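Local coordinates for B-type flagellar hook-associated protein 2 (Pseudomonas aeruginosa, PDB 5FHY), which caps the tip of the growing flagellar filament, helping flagellin monomers polymerise there and keeping them from leaking out unassembled, at residues B[87-92]-B[106-111]. Sequence-based numbering, arbitrary orientation.
Sequences TLAGMR and ATIITD
The guanidinium of Arg-92 meets Ile-108 at its edge: CD1 of the isoleucine lies in the guanidinium plane, 4.0 Å from Arg-92 NE. Over one face, displaced toward the rim, sits the carbonyl oxygen of Ala-89, 3.8 Å above the plane. The arginine chain leaves the helix with CG anti to the backbone N (chi1 156°), runs past Ala-106, whose O is 4.1 Å from Arg-92 CG, and bends at chi3 (62°), crossing Ile-108 at about a right angle. From there Arg-92 NE forms a salt bridge with Asp-194 of a second subunit, which also packs on Ile-108. Helix 88-98 and strand 104-111 are consecutive elements of the flagellin hook IN motif; the strand is outermost in its sheet within the chain, and backbone hydrogen bonds from Ile-108 and Thr-110 reach the second subunit. The axes of 88-92 and 106-111 approach to 8.2 Å, roughly antiparallel at 154°. Ile-108 pushes CD1 against the first turn, 3.7 Å from Ala-89 N and 3.8 Å from Leu-88 CB, while its CG2 faces Leu-88 CD2 more loosely. Thr-87 N-caps that turn through a weak bond from Gly-90 N to Thr-87 OG1 (3.1 Å).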
loop_
_atom_site.group_PDB
_atom_site.type_symbol
_atom_site.label_atom_id
_atom_site.label_comp_id
_atom_site.label_asym_id
_atom_site.label_seq_id
_atom_site.Cartn_x
_atom_site.Cartn_y
_atom_site.Cartn_z
ATOM N N THR B 87 -37.169 51.033 -27.766
ATOM C CA THR B 87 -36.140 51.261 -26.765
ATOM C C THR B 87 -34.876 50.517 -27.176
ATOM O O THR B 87 -34.903 49.720 -28.113
ATOM C CB THR B 87 -36.585 50.792 -25.371
ATOM O OG1 THR B 87 -36.999 49.423 -25.442
ATOM C CG2 THR B 87 -37.741 51.635 -24.866
ATOM N N LEU B 88 -33.774 50.778 -26.479
ATOM C CA LEU B 88 -32.504 50.111 -26.768
ATOM C C LEU B 88 -32.639 48.602 -26.584
ATOM O O LEU B 88 -32.220 47.820 -27.436
ATOM C CB LEU B 88 -31.382 50.649 -25.876
ATOM C CG LEU B 88 -30.644 51.908 -26.343
ATOM C CD1 LEU B 88 -31.519 53.145 -26.173
ATOM C CD2 LEU B 88 -29.336 52.072 -25.601
ATOM N N ALA B 89 -33.219 48.206 -25.456
ATOM C CA ALA B 89 -33.447 46.798 -25.145
ATOM C C ALA B 89 -34.464 46.197 -26.106
ATOM O O ALA B 89 -34.470 44.990 -26.354
ATOM C CB ALA B 89 -33.920 46.643 -23.710
ATOM N N GLY B 90 -35.326 47.058 -26.638
ATOM C CA GLY B 90 -36.334 46.659 -27.601
ATOM C C GLY B 90 -35.687 46.340 -28.935
ATOM O O GLY B 90 -36.081 45.399 -29.623
ATOM N N MET B 91 -34.688 47.134 -29.308
ATOM C CA MET B 91 -33.948 46.880 -30.536
ATOM C C MET B 91 -33.047 45.661 -30.371
ATOM O O MET B 91 -32.874 44.885 -31.306
ATOM C CB MET B 91 -33.122 48.104 -30.946
ATOM C CG MET B 91 -33.925 49.395 -31.086
ATOM S SD MET B 91 -35.527 49.170 -31.886
ATOM C CE MET B 91 -35.028 48.585 -33.492
ATOM N N ARG B 92 -32.462 45.512 -29.186
ATOM C CA ARG B 92 -31.636 44.348 -28.866
ATOM C C ARG B 92 -32.397 43.038 -29.072
ATOM O O ARG B 92 -31.895 42.114 -29.712
ATOM C CB ARG B 92 -31.130 44.425 -27.422
ATOM C CG ARG B 92 -30.788 43.070 -26.819
ATOM C CD ARG B 92 -30.203 43.190 -25.420
ATOM N NE ARG B 92 -31.131 43.792 -24.466
ATOM C CZ ARG B 92 -31.996 43.101 -23.732
ATOM N NH1 ARG B 92 -32.076 41.786 -23.861
ATOM N NH2 ARG B 92 -32.798 43.728 -22.887
ATOM N N ALA B 106 -26.707 40.900 -30.791
ATOM C CA ALA B 106 -26.673 42.274 -30.313
ATOM C C ALA B 106 -26.690 42.350 -28.792
ATOM O O ALA B 106 -27.240 41.482 -28.118
ATOM C CB ALA B 106 -27.837 43.060 -30.892
ATOM N N THR B 107 -26.090 43.405 -28.258
ATOM C CA THR B 107 -26.118 43.655 -26.827
ATOM C C THR B 107 -26.053 45.152 -26.574
ATOM O O THR B 107 -26.002 45.944 -27.514
ATOM C CB THR B 107 -24.947 42.955 -26.106
ATOM O OG1 THR B 107 -25.160 42.989 -24.689
ATOM C CG2 THR B 107 -23.631 43.646 -26.432
ATOM N N ILE B 108 -26.064 45.534 -25.302
ATOM C CA ILE B 108 -26.009 46.935 -24.920
ATOM C C ILE B 108 -24.765 47.144 -24.068
ATOM O O ILE B 108 -24.441 46.315 -23.217
ATOM C CB ILE B 108 -27.273 47.380 -24.141
ATOM C CG1 ILE B 108 -28.543 46.967 -24.887
ATOM C CG2 ILE B 108 -27.267 48.888 -23.912
ATOM C CD1 ILE B 108 -29.808 47.560 -24.311
ATOM N N ILE B 109 -24.066 48.249 -24.298
ATOM C CA ILE B 109 -22.881 48.569 -23.517
ATOM C C ILE B 109 -23.044 49.961 -22.935
ATOM O O ILE B 109 -23.337 50.915 -23.653
ATOM C CB ILE B 109 -21.579 48.491 -24.351
ATOM C CG1 ILE B 109 -21.176 47.034 -24.573
ATOM C CG2 ILE B 109 -20.437 49.213 -23.646
ATOM C CD1 ILE B 109 -19.840 46.874 -25.281
ATOM N N THR B 110 -22.859 50.063 -21.623
ATOM C CA THR B 110 -23.068 51.316 -20.916
ATOM C C THR B 110 -21.729 51.925 -20.522
ATOM O O THR B 110 -21.018 51.399 -19.671
ATOM C CB THR B 110 -23.937 51.118 -19.655
ATOM O OG1 THR B 110 -25.114 50.376 -19.997
ATOM C CG2 THR B 110 -24.342 52.459 -19.060
ATOM N N ASP B 111 -21.393 53.044 -21.151
ATOM C CA ASP B 111 -20.138 53.727 -20.872
ATOM C C ASP B 111 -20.416 55.129 -20.337
ATOM O O ASP B 111 -21.517 55.412 -19.869
ATOM C CB ASP B 111 -19.257 53.781 -22.127
ATOM C CG ASP B 111 -19.898 54.546 -23.275
ATOM O OD1 ASP B 111 -21.143 54.574 -23.365
ATOM O OD2 ASP B 111 -19.149 55.121 -24.094
#